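Cystathionine beta-lyases/cystathionine gamma-synthases (PDB 5X5H) probably catalyses the pyridoxal-phosphate-dependent joining of O-succinyl-L-homoserine and L-cysteine into cystathionine, with release of succinate, in methionine biosynthesis. Local coordinates at residues E163-L168 with A174-D179; Q189-G194 with V218-E223; T126-S131 with K137-D142; G108-L113 with L146-T151; A69-K74 with H196-S201. All coordinates share one frame; numbering follows the deposited sequence.

Interaction 1: residues E163-L168 with A174-D179. With PLP (pyridoxal-5'-phosphate), chain B.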
# COMPACT_ATOMS: atom_id res chain seq x y z
N GLU A 163 31.93 15.43 20.27
CA GLU A 163 31.95 16.53 21.26
C GLU A 163 33.19 17.38 20.95
O GLU A 163 33.12 18.61 20.99
CB GLU A 163 31.97 15.95 22.67
CG GLU A 163 31.88 17.06 23.72
CD GLU A 163 31.87 16.53 25.14
OE1 GLU A 163 31.70 15.31 25.36
OE2 GLU A 163 31.96 17.35 26.05
N ALA A 164 34.32 16.74 20.65
CA ALA A 164 35.49 17.50 20.39
C ALA A 164 35.40 18.36 19.14
O ALA A 164 35.86 19.49 19.14
CB ALA A 164 36.70 16.62 20.27
N VAL A 165 34.85 17.84 18.04
CA VAL A 165 34.65 18.59 16.88
C VAL A 165 33.60 19.66 17.07
O VAL A 165 33.82 20.76 16.57
CB VAL A 165 34.32 17.64 15.66
CG1 VAL A 165 33.82 18.42 14.50
CG2 VAL A 165 35.51 16.71 15.37
N ALA A 166 32.54 19.38 17.82
CA ALA A 166 31.56 20.45 18.11
C ALA A 166 32.20 21.65 18.82
O ALA A 166 31.88 22.78 18.48
CB ALA A 166 30.45 19.92 18.94
N LYS A 167 33.07 21.37 19.80
CA LYS A 167 33.80 22.47 20.47
C LYS A 167 34.53 23.37 19.50
O LYS A 167 34.66 24.60 19.70
CB LYS A 167 34.80 21.95 21.51
CG LYS A 167 34.16 21.37 22.77
CD LYS A 167 35.26 20.86 23.76
CE LYS A 167 34.79 19.93 24.89
NZ LYS A 167 33.47 20.38 25.42
N LEU A 168 35.09 22.82 18.41
CA LEU A 168 35.73 23.65 17.38
C LEU A 168 34.88 24.71 16.69
O LEU A 168 35.36 25.63 16.05
CB LEU A 168 36.37 22.83 16.26
CG LEU A 168 37.32 21.76 16.73
CD1 LEU A 168 37.82 20.98 15.55
CD2 LEU A 168 38.55 22.32 17.50
N ALA A 174 30.55 28.14 11.72
CA ALA A 174 30.41 26.75 11.20
C ALA A 174 29.38 26.02 12.03
O ALA A 174 29.33 26.16 13.22
CB ALA A 174 31.70 26.02 11.20
N LYS A 175 28.58 25.20 11.36
CA LYS A 175 27.72 24.23 12.04
C LYS A 175 28.24 22.79 11.84
O LYS A 175 28.69 22.53 10.72
CB LYS A 175 26.27 24.35 11.55
CG LYS A 175 25.61 25.72 11.98
CD LYS A 175 24.16 25.70 11.54
CE LYS A 175 23.51 27.09 11.65
NZ LYS A 175 23.75 27.65 12.96
N LEU A 176 28.14 21.98 12.84
CA LEU A 176 28.45 20.56 12.77
C LEU A 176 27.17 19.78 12.47
O LEU A 176 26.22 19.85 13.30
CB LEU A 176 29.08 20.06 14.02
CG LEU A 176 29.30 18.58 14.20
CD1 LEU A 176 30.18 18.01 13.08
CD2 LEU A 176 29.75 18.24 15.61
N VAL A 177 27.21 19.03 11.39
CA VAL A 177 26.14 18.08 11.06
C VAL A 177 26.76 16.70 11.10
O VAL A 177 27.79 16.43 10.52
CB VAL A 177 25.47 18.34 9.76
CG1 VAL A 177 24.45 17.20 9.42
CG2 VAL A 177 24.86 19.75 9.75
N VAL A 178 26.06 15.80 11.85
CA VAL A 178 26.46 14.37 11.92
C VAL A 178 25.46 13.55 11.11
O VAL A 178 24.24 13.61 11.40
CB VAL A 178 26.64 13.84 13.34
CG1 VAL A 178 26.91 12.42 13.36
CG2 VAL A 178 27.74 14.65 14.07
N ASP A 179 25.97 12.78 10.18
CA ASP A 179 25.21 11.72 9.49
C ASP A 179 25.28 10.50 10.40
O ASP A 179 26.34 9.88 10.54
CB ASP A 179 25.75 11.52 8.12
CG ASP A 179 25.09 10.37 7.35
OD1 ASP A 179 24.39 9.52 7.97
OD2 ASP A 179 25.36 10.29 6.09
N1 PLP B . 24.57 8.39 4.34
C2 PLP B . 25.00 7.17 4.57
C2A PLP B . 25.95 7.00 5.70
C3 PLP B . 24.44 6.12 3.92
O3 PLP B . 24.82 4.82 4.15
C4 PLP B . 23.47 6.31 2.92
C4A PLP B . 22.90 5.14 2.22
C5 PLP B . 23.13 7.63 2.56
C6 PLP B . 23.71 8.63 3.32
C5A PLP B . 22.19 7.99 1.42
O4P PLP B . 20.80 7.67 1.75
P PLP B . 19.78 7.25 0.61
O1P PLP B . 20.35 6.02 -0.07
O2P PLP B . 18.54 7.03 1.46
O3P PLP B . 19.61 8.44 -0.34
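L176 reaches up from the strand and spreads its two methyls under the helix, one to each of two consecutive residues. CD1 of L176 meets CG1 of V165 at 3.9 Å, the two side chains crossing at about a right angle. The other methyl, CD2 of L176, lies under the next residue, 3.8 Å from CB of A166 and 3.7 Å from its backbone N. CG of the leucine stands anti to the backbone N (chi1 172°), which carries the branch point toward the helix, and chi2 (58°) turns one methyl to each residue. These apolar touches carry the whole contact, and A166 and L176 have the nearest CA atoms across the two segments, 6.2 Å apart. Helix 162-167 and strand 175-179 form the second half of a beta-alpha-beta unit that starts with strand 144-150. From that first strand V149 also touches L176, and V165 is backed by T160. On the outer face of the helix K167 NZ makes a long, weak salt bridge of 3.4 Å to E163 OE2. At the far end of the strand D179 belongs to the cofactor pocket: its OD2 lies 2.7 Å from N1 of PLP, the pyridine nitrogen, the place an aspartate takes in related fold-type I enzymes. OD1 of D179 is hydrogen-bonded to T181 OG1, which probably helps fix the rotation of the carboxylate.

Interaction 2: residues Q189-G194 with V218-E223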
# COMPACT_ATOMS: atom_id res chain seq x y z
N GLN A 189 23.56 9.64 19.92
CA GLN A 189 22.70 10.79 19.85
C GLN A 189 23.56 12.06 19.72
O GLN A 189 23.86 12.72 20.72
CB GLN A 189 21.73 10.84 21.04
CG GLN A 189 20.81 9.65 21.13
CD GLN A 189 20.00 9.60 22.38
OE1 GLN A 189 20.57 9.62 23.48
NE2 GLN A 189 18.69 9.41 22.26
N PRO A 190 23.98 12.36 18.51
CA PRO A 190 24.93 13.49 18.32
C PRO A 190 24.46 14.82 18.83
O PRO A 190 25.31 15.67 19.18
CB PRO A 190 25.19 13.52 16.83
CG PRO A 190 24.87 12.13 16.41
CD PRO A 190 23.72 11.63 17.29
N LEU A 191 23.18 15.12 18.85
CA LEU A 191 22.75 16.43 19.41
C LEU A 191 23.16 16.56 20.84
O LEU A 191 23.46 17.69 21.25
CB LEU A 191 21.26 16.67 19.23
CG LEU A 191 20.69 16.66 17.84
CD1 LEU A 191 19.16 16.72 17.94
CD2 LEU A 191 21.31 17.69 16.95
N LYS A 192 23.22 15.47 21.55
CA LYS A 192 23.58 15.52 23.03
C LYS A 192 25.09 15.78 23.17
O LYS A 192 25.56 16.12 24.30
CB LYS A 192 23.16 14.25 23.69
CG LYS A 192 21.62 14.04 23.57
CD LYS A 192 21.13 12.95 24.44
CE LYS A 192 19.65 12.76 24.23
NZ LYS A 192 19.27 11.63 25.10
N LEU A 193 25.85 15.72 22.09
CA LEU A 193 27.30 15.94 22.16
C LEU A 193 27.65 17.20 21.45
O LEU A 193 28.83 17.44 21.22
CB LEU A 193 27.99 14.74 21.59
CG LEU A 193 27.74 13.37 22.14
CD1 LEU A 193 28.33 12.24 21.30
CD2 LEU A 193 28.22 13.29 23.56
N GLY A 194 26.70 18.02 21.00
CA GLY A 194 26.95 19.25 20.44
C GLY A 194 26.78 19.48 18.98
O GLY A 194 26.95 20.57 18.43
N VAL A 218 17.02 16.03 11.92
CA VAL A 218 16.55 16.46 13.20
C VAL A 218 17.43 17.59 13.79
O VAL A 218 18.64 17.69 13.45
CB VAL A 218 16.41 15.35 14.22
CG1 VAL A 218 15.45 14.24 13.76
CG2 VAL A 218 17.74 14.76 14.53
N THR A 219 16.83 18.43 14.62
CA THR A 219 17.51 19.56 15.23
C THR A 219 16.77 20.03 16.43
O THR A 219 15.61 19.78 16.56
CB THR A 219 17.62 20.63 14.17
OG1 THR A 219 18.41 21.80 14.64
CG2 THR A 219 16.34 21.23 13.70
N ASN A 220 17.48 20.83 17.26
CA ASN A 220 16.84 21.65 18.29
C ASN A 220 16.73 23.08 17.95
O ASN A 220 16.16 23.88 18.78
CB ASN A 220 17.50 21.45 19.66
CG ASN A 220 17.27 20.08 20.25
OD1 ASN A 220 18.24 19.34 20.63
ND2 ASN A 220 16.06 19.77 20.41
N ASP A 221 17.18 23.49 16.77
CA ASP A 221 17.11 24.91 16.32
C ASP A 221 15.85 25.22 15.60
O ASP A 221 15.60 24.75 14.50
CB ASP A 221 18.34 25.22 15.51
CG ASP A 221 18.39 26.65 14.94
OD1 ASP A 221 17.46 27.41 15.01
OD2 ASP A 221 19.45 26.99 14.44
N GLN A 222 14.94 25.98 16.22
CA GLN A 222 13.67 26.25 15.60
C GLN A 222 13.80 26.95 14.25
O GLN A 222 12.98 26.72 13.39
CB GLN A 222 12.83 27.15 16.56
CG GLN A 222 11.36 27.35 16.19
CD GLN A 222 10.70 28.21 17.28
OE1 GLN A 222 11.04 29.40 17.45
NE2 GLN A 222 9.80 27.60 18.03
N GLU A 223 14.76 27.83 14.07
CA GLU A 223 15.03 28.48 12.77
C GLU A 223 15.38 27.47 11.70
O GLU A 223 14.93 27.59 10.58
CB GLU A 223 16.04 29.65 12.80
CG GLU A 223 15.30 30.79 13.48
CD GLU A 223 15.98 32.10 13.53
OE1 GLU A 223 17.10 32.27 12.96
OE2 GLU A 223 15.33 32.95 14.15
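CD1 of L191 lies above the plane of the N220 amide. It stands 3.9 Å from the atom modelled as OD1 of N220, although that amide is probably turned over, which leaves the identity of the touched atom in doubt. The contact sets the 3-10 turn 190-193, in the loop between helix 184-187 and strand 197-201, against the end of strand 215-219 in the sheet of the PLP-binding domain. From the strand itself CG2 of V218 approaches the same methyl, L191 CD1, at 4.2 Å, so one branch of the leucine serves both partners. L191 points at them with CG anti to its carbonyl carbon (chi1 -58°). V198 and A73 also touch this leucine, and its side chain comes within about 3 Å of a bound magnesium ion whose site it shares with E71. Beyond the strand the chain is turned into helix 222-235 by an ST turn, in which D221 N donates to T219 OG1 at 3.0 Å, and then by D221 as N-cap, with a weak capping bond from E223 N. On the loop side K192 NZ donates a hydrogen bond to Q189 OE1 at 2.9 Å, from above the carbonyl plane, 46° out of it.

Interaction 3: residues T126-S131 with K137-D142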
# COMPACT_ATOMS: atom_id res chain seq x y z
N THR A 126 37.02 21.27 1.64
CA THR A 126 38.33 20.67 2.00
C THR A 126 38.01 19.30 2.63
O THR A 126 37.19 19.20 3.51
CB THR A 126 39.07 21.54 2.97
OG1 THR A 126 39.35 22.77 2.32
CG2 THR A 126 40.45 20.96 3.41
N VAL A 127 38.77 18.25 2.24
CA VAL A 127 38.74 16.95 2.86
C VAL A 127 39.81 16.82 3.92
O VAL A 127 40.96 17.20 3.58
CB VAL A 127 38.88 15.82 1.83
CG1 VAL A 127 39.18 14.46 2.53
CG2 VAL A 127 37.67 15.81 0.90
N VAL A 128 39.49 16.25 5.07
CA VAL A 128 40.39 16.05 6.16
C VAL A 128 40.12 14.68 6.79
O VAL A 128 39.09 14.07 6.52
CB VAL A 128 40.28 17.09 7.28
CG1 VAL A 128 40.44 18.52 6.72
CG2 VAL A 128 38.95 17.04 8.01
N ASP A 129 41.01 14.23 7.58
CA ASP A 129 40.73 13.10 8.47
C ASP A 129 40.08 13.59 9.70
O ASP A 129 40.67 14.14 10.60
CB ASP A 129 42.04 12.33 8.72
CG ASP A 129 41.85 11.11 9.64
OD1 ASP A 129 40.71 10.81 10.11
OD2 ASP A 129 42.89 10.43 9.87
N THR A 130 38.73 13.42 9.78
CA THR A 130 37.99 13.93 10.94
C THR A 130 38.21 13.27 12.28
O THR A 130 37.86 13.83 13.33
CB THR A 130 36.45 14.11 10.74
OG1 THR A 130 35.92 12.84 10.43
CG2 THR A 130 36.12 14.99 9.59
N SER A 131 38.89 12.09 12.26
CA SER A 131 39.35 11.46 13.47
C SER A 131 40.50 12.19 14.14
O SER A 131 40.82 11.89 15.28
CB SER A 131 39.80 10.09 13.12
OG SER A 131 38.79 9.26 12.48
N LYS A 137 40.36 21.36 12.91
CA LYS A 137 40.58 22.71 13.39
C LYS A 137 41.35 23.49 12.32
O LYS A 137 40.99 24.66 11.99
CB LYS A 137 41.31 22.71 14.70
CG LYS A 137 41.47 24.12 15.21
CD LYS A 137 42.11 24.02 16.59
CE LYS A 137 42.32 25.42 17.12
NZ LYS A 137 43.09 25.27 18.37
N ALA A 138 42.35 22.88 11.71
CA ALA A 138 43.19 23.63 10.75
C ALA A 138 42.51 23.97 9.47
O ALA A 138 42.87 24.89 8.75
CB ALA A 138 44.52 22.88 10.43
N ALA A 139 41.48 23.18 9.10
CA ALA A 139 40.81 23.36 7.89
C ALA A 139 39.64 24.39 7.90
O ALA A 139 39.17 24.72 6.80
CB ALA A 139 40.26 22.03 7.45
N ILE A 140 39.25 24.77 9.08
CA ILE A 140 38.17 25.78 9.26
C ILE A 140 38.70 27.16 8.84
O ILE A 140 39.82 27.53 9.34
CB ILE A 140 37.69 25.82 10.68
CG1 ILE A 140 37.09 24.45 11.14
CG2 ILE A 140 36.68 26.97 10.90
CD1 ILE A 140 36.76 24.34 12.58
N LYS A 141 38.02 27.78 7.90
CA LYS A 141 38.32 29.14 7.38
C LYS A 141 37.17 30.09 7.76
O LYS A 141 36.17 29.68 8.35
CB LYS A 141 38.44 29.07 5.86
CG LYS A 141 39.40 28.01 5.32
CD LYS A 141 39.66 28.19 3.88
CE LYS A 141 38.44 27.96 3.03
NZ LYS A 141 38.63 28.24 1.61
N ASP A 142 37.34 31.35 7.45
CA ASP A 142 36.36 32.34 7.84
C ASP A 142 35.04 32.14 7.11
O ASP A 142 34.01 32.41 7.71
CB ASP A 142 36.93 33.69 7.45
CG ASP A 142 37.95 34.20 8.46
OD1 ASP A 142 38.12 33.64 9.56
OD2 ASP A 142 38.57 35.22 8.13
O HOH W 1 40.50 24.66 4.44
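With CG1 anti to the carbonyl carbon (chi1 -55°), V128 holds that methyl out toward the helix, where it meets CB of A139 at 3.6 Å. Two residues back, T126 has its CG2 anti to the backbone N, and this methyl comes to the same alanine more loosely, CG2 of T126 lying 4.2 Å from CB of A139. The single methyl of A139 therefore bears on two strand residues. The same torsion of T126 sends OG1 off toward the polar edge of the contact. There a water bridges the segments, 3.1 Å from OG1 of T126 and donating to the carbonyl O of A139 at 2.7 Å. The hydroxyl of T126 has a protein partner as well, NE2 of H99 on the neighbouring strand. V101 of that strand touches both V128 and A139, and V136, one turn earlier in the helix, also packs on V128. Where the strand gives way to the helix, D129 makes an Asx turn: its OD1 accepts from S131 N at 3.1 Å, from above the carboxylate plane, while its own N donates to E135. This is strand-to-helix packing inside the beta-alpha-beta crossover from edge strand 124-128 through helix 133-139 to strand 144-150.

Interaction 4: residues G108-L113 with L146-T151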
# COMPACT_ATOMS: atom_id res chain seq x y z
N GLY A 108 29.89 7.69 -0.68
CA GLY A 108 30.28 8.17 -2.04
C GLY A 108 29.22 9.14 -2.59
O GLY A 108 29.58 10.12 -3.24
N GLY A 109 27.94 8.92 -2.23
CA GLY A 109 26.93 9.83 -2.70
C GLY A 109 27.02 11.27 -2.10
O GLY A 109 26.79 12.22 -2.79
N THR A 110 27.40 11.40 -0.84
CA THR A 110 27.64 12.65 -0.20
C THR A 110 28.78 13.45 -0.92
O THR A 110 28.68 14.64 -1.24
CB THR A 110 27.92 12.55 1.29
OG1 THR A 110 26.87 11.75 1.88
CG2 THR A 110 28.03 13.87 1.90
N TYR A 111 29.85 12.70 -1.10
CA TYR A 111 30.99 13.25 -1.79
C TYR A 111 30.68 13.70 -3.24
O TYR A 111 31.02 14.82 -3.61
CB TYR A 111 32.15 12.16 -1.86
CG TYR A 111 33.32 12.64 -2.79
CD1 TYR A 111 34.11 13.65 -2.36
CD2 TYR A 111 33.43 12.15 -4.06
CE1 TYR A 111 35.11 14.18 -3.25
CE2 TYR A 111 34.41 12.65 -4.91
CZ TYR A 111 35.22 13.61 -4.46
OH TYR A 111 36.18 14.13 -5.41
N ARG A 112 29.95 12.90 -3.98
CA ARG A 112 29.56 13.18 -5.35
C ARG A 112 28.70 14.42 -5.36
O ARG A 112 28.86 15.30 -6.20
CB ARG A 112 28.88 12.02 -6.02
CG ARG A 112 28.35 12.28 -7.44
CD ARG A 112 27.75 11.04 -8.05
NE ARG A 112 27.01 10.33 -6.97
CZ ARG A 112 25.82 9.72 -7.05
NH1 ARG A 112 25.11 9.68 -8.18
NH2 ARG A 112 25.33 9.14 -5.97
N LEU A 113 27.79 14.53 -4.42
CA LEU A 113 26.96 15.74 -4.39
C LEU A 113 27.77 16.98 -4.19
O LEU A 113 27.55 17.97 -4.89
CB LEU A 113 25.91 15.60 -3.25
CG LEU A 113 24.82 16.71 -3.13
CD1 LEU A 113 24.02 16.89 -4.37
CD2 LEU A 113 23.92 16.41 -1.92
N LEU A 146 30.01 24.75 7.37
CA LEU A 146 29.56 23.36 7.62
C LEU A 146 30.76 22.48 7.84
O LEU A 146 31.68 22.45 6.99
CB LEU A 146 28.77 22.92 6.38
CG LEU A 146 28.14 21.53 6.48
CD1 LEU A 146 27.26 21.30 7.68
CD2 LEU A 146 27.36 21.32 5.15
N ILE A 147 30.70 21.71 8.88
CA ILE A 147 31.60 20.53 9.08
C ILE A 147 30.67 19.29 9.02
O ILE A 147 29.72 19.21 9.83
CB ILE A 147 32.32 20.60 10.42
CG1 ILE A 147 33.08 21.96 10.54
CG2 ILE A 147 33.28 19.41 10.62
CD1 ILE A 147 33.70 22.14 11.89
N TRP A 148 30.93 18.41 8.08
CA TRP A 148 30.12 17.23 7.82
C TRP A 148 30.81 16.00 8.35
O TRP A 148 31.93 15.68 7.85
CB TRP A 148 29.86 17.10 6.33
CG TRP A 148 28.85 16.03 6.05
CD1 TRP A 148 29.06 14.71 5.78
CD2 TRP A 148 27.44 16.25 6.04
NE1 TRP A 148 27.85 14.08 5.55
CE2 TRP A 148 26.85 15.01 5.76
CE3 TRP A 148 26.63 17.39 6.20
CZ2 TRP A 148 25.46 14.88 5.60
CZ3 TRP A 148 25.20 17.24 6.07
CH2 TRP A 148 24.68 15.99 5.76
N VAL A 149 30.24 15.36 9.34
CA VAL A 149 30.87 14.22 9.98
C VAL A 149 29.99 12.98 9.78
O VAL A 149 28.77 13.07 10.09
CB VAL A 149 31.13 14.49 11.47
CG1 VAL A 149 31.43 13.22 12.25
CG2 VAL A 149 32.31 15.52 11.58
N GLU A 150 30.51 11.84 9.41
CA GLU A 150 29.85 10.56 9.51
C GLU A 150 30.58 9.79 10.53
O GLU A 150 31.82 9.68 10.45
CB GLU A 150 29.98 9.71 8.29
CG GLU A 150 29.16 9.99 7.21
CD GLU A 150 29.41 9.06 6.04
OE1 GLU A 150 29.82 7.88 6.12
OE2 GLU A 150 29.07 9.52 4.96
N THR A 151 29.97 9.14 11.53
CA THR A 151 30.68 8.27 12.43
C THR A 151 29.76 7.19 12.98
O THR A 151 28.70 7.53 13.53
CB THR A 151 31.36 9.10 13.55
OG1 THR A 151 32.13 8.24 14.39
CG2 THR A 151 30.47 9.89 14.46
O HOH W 2 27.27 11.40 4.58
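Beside the PLP pocket, T110 of helix 108-118 faces W148 and E150 of strand 144-150, in the buried layer where this helix lies on the sheet. The direct touch is van der Waals contact: CG2 of T110 comes obliquely to the pyrrole part of the indole, 3.7 Å from NE1 of W148. Everything else goes through one water. T110 OG1 donates to it at 2.8 Å, and NE1 of W148 donates at 2.9 Å with the water in the plane of the indole, at its edge. The water in turn donates to OE2 of E150 at 2.6 Å. T110 can do both jobs because its CG2 stands anti to the backbone N, pointing to the ring, while OG1 (chi1 -51°) swings round to the water. W148 also makes an edge-to-face pair with F90 and touches V177 of the adjoining strand. E150, a residue of the cofactor pocket, has protein partners too: OE2 accepts from the backbone N of Y107 and OE1 from that of N154, both of them PLP-binding residues. R112 and L113 of the helix pack on G234 and I235 of the second subunit. The water, taking two donors and giving one proton, satisfies polar atoms of T110 and W148 in the interior, and E150 OE2, gripped by both the water and Y107 N, links this layer to the cofactor-binding residues.

Interaction 5: residues A69-K74 with H196-S201. With PLP (pyridoxal-5'-phosphate), chain B.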
# COMPACT_ATOMS: atom_id res chain seq x y z
N ALA A 69 12.07 12.56 18.60
CA ALA A 69 12.09 12.17 20.00
C ALA A 69 13.22 11.24 20.27
O ALA A 69 13.92 11.34 21.33
CB ALA A 69 10.77 11.49 20.41
N LEU A 70 13.54 10.30 19.36
CA LEU A 70 14.61 9.28 19.57
C LEU A 70 15.98 9.93 19.55
O LEU A 70 16.88 9.26 20.09
CB LEU A 70 14.47 8.25 18.50
CG LEU A 70 13.19 7.38 18.56
CD1 LEU A 70 13.16 6.51 17.40
CD2 LEU A 70 13.01 6.71 19.87
N GLU A 71 16.12 11.11 18.97
CA GLU A 71 17.40 11.86 18.95
C GLU A 71 17.52 12.90 20.02
O GLU A 71 18.50 13.62 20.06
CB GLU A 71 17.62 12.43 17.55
CG GLU A 71 17.96 11.40 16.50
CD GLU A 71 19.43 11.00 16.49
OE1 GLU A 71 20.20 11.18 17.47
OE2 GLU A 71 19.85 10.24 15.55
N GLY A 72 16.50 13.01 20.86
CA GLY A 72 16.51 14.09 21.82
C GLY A 72 16.31 15.44 21.22
O GLY A 72 16.87 16.50 21.65
N ALA A 73 15.59 15.52 20.09
CA ALA A 73 15.36 16.68 19.29
C ALA A 73 13.92 17.21 19.42
O ALA A 73 12.99 16.36 19.43
CB ALA A 73 15.66 16.38 17.80
N LYS A 74 13.73 18.50 19.41
CA LYS A 74 12.36 19.05 19.35
C LYS A 74 11.79 18.95 17.94
O LYS A 74 10.58 18.77 17.76
CB LYS A 74 12.38 20.54 19.72
CG LYS A 74 12.78 20.79 21.17
CD LYS A 74 12.98 22.30 21.45
CE LYS A 74 13.88 22.49 22.66
NZ LYS A 74 13.65 23.85 23.21
N HIS A 196 24.83 20.38 15.62
CA HIS A 196 23.74 21.34 15.32
C HIS A 196 22.53 20.65 14.69
O HIS A 196 21.37 21.08 14.91
CB HIS A 196 24.20 22.52 14.49
CG HIS A 196 25.26 23.32 15.17
ND1 HIS A 196 26.61 23.05 15.04
CD2 HIS A 196 25.15 24.42 15.97
CE1 HIS A 196 27.29 23.94 15.79
NE2 HIS A 196 26.42 24.78 16.34
N ALA A 197 22.79 19.66 13.87
CA ALA A 197 21.73 18.90 13.22
C ALA A 197 22.27 17.47 13.02
O ALA A 197 23.45 17.19 13.01
CB ALA A 197 21.29 19.52 11.92
N VAL A 198 21.30 16.56 12.81
CA VAL A 198 21.58 15.14 12.57
C VAL A 198 20.82 14.72 11.34
O VAL A 198 19.64 15.05 11.22
CB VAL A 198 21.26 14.23 13.77
CG1 VAL A 198 21.36 12.78 13.44
CG2 VAL A 198 22.18 14.57 14.93
N LEU A 199 21.49 13.98 10.47
CA LEU A 199 20.91 13.42 9.26
C LEU A 199 20.83 11.92 9.37
O LEU A 199 21.81 11.27 9.76
CB LEU A 199 21.77 13.83 8.09
CG LEU A 199 21.57 13.46 6.60
CD1 LEU A 199 21.78 12.01 6.31
CD2 LEU A 199 20.33 13.87 6.00
N HIS A 200 19.76 11.33 8.85
CA HIS A 200 19.62 9.93 8.62
C HIS A 200 19.18 9.59 7.22
O HIS A 200 18.23 10.18 6.72
CB HIS A 200 18.52 9.28 9.55
CG HIS A 200 18.96 9.20 10.94
ND1 HIS A 200 18.70 10.11 11.94
CD2 HIS A 200 19.79 8.28 11.46
CE1 HIS A 200 19.35 9.70 13.04
NE2 HIS A 200 20.01 8.59 12.72
N SER A 201 19.73 8.53 6.64
CA SER A 201 19.08 7.74 5.58
C SER A 201 18.17 6.72 6.31
O SER A 201 18.70 5.79 6.87
CB SER A 201 20.07 7.04 4.76
OG SER A 201 19.35 6.09 3.92
N1 PLP B . 24.57 8.39 4.34
C2 PLP B . 25.00 7.17 4.57
C2A PLP B . 25.95 7.00 5.70
C3 PLP B . 24.44 6.12 3.92
O3 PLP B . 24.82 4.82 4.15
C4 PLP B . 23.47 6.31 2.92
C4A PLP B . 22.90 5.14 2.22
C5 PLP B . 23.13 7.63 2.56
C6 PLP B . 23.71 8.63 3.32
C5A PLP B . 22.19 7.99 1.42
O4P PLP B . 20.80 7.67 1.75
P PLP B . 19.78 7.25 0.61
O1P PLP B . 20.35 6.02 -0.07
O2P PLP B . 18.54 7.03 1.46
O3P PLP B . 19.61 8.44 -0.34
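E71, at the C-terminal end of helix 58-70, sets its carboxylate against V198, and this pair is the firm, close part of the contact. CG1 of V198 lies 3.6 Å from OE2 of E71, the two side chains approaching from opposite directions. The imidazole of H200 is an edge-on neighbour: CD of E71 sits in the ring plane, with carboxylate and ring tilted 36° apart. This imidazole is probably turned over in the model, so its short distances to E71 are doubtful. A bend at chi2 (-82°) folds the glutamate toward the strand. Past it the segment comes away: G72, with positive phi, closes the helix in a Schellman motif, and the chain runs on to K74, which is exposed. A73 still packs, on L191 and V218, but no longer on this strand. At the far end of strand 197-201, S201 OG donates to O2P of PLP at 2.8 Å, which ties the strand to the phosphate. T203, G82 and M83 also bond the cofactor. As for E71, its buried OE2 accepts from N180 ND2, and a magnesium ion lies about 3 Å from its side chain; amide and metal together probably stabilise a carboxylate set against a valine.

How the interactions relate
All five contacts pack against one mixed sheet of the PLP-binding domain. Interactions 2 and 5 are the closest pair, centres about 6 Å apart, with Q189 NE2 bonded to L70 O (2.8 Å) and E71 and L191 sharing a magnesium site. Interaction 1 sits between 4 and 5: D179 N reaches V149 O on one side (2.8 Å) and V178 O takes L199 N on the other (2.9 Å). D179 and S201 meet opposite ends of PLP, its pyridine nitrogen and its phosphate, and E150 of interaction 4 also touches the cofactor. Interaction 3, at the sheet's edge, touches interactions 1 and 4 but lies away from the cofactor, its centre about 24 Å from interaction 5's.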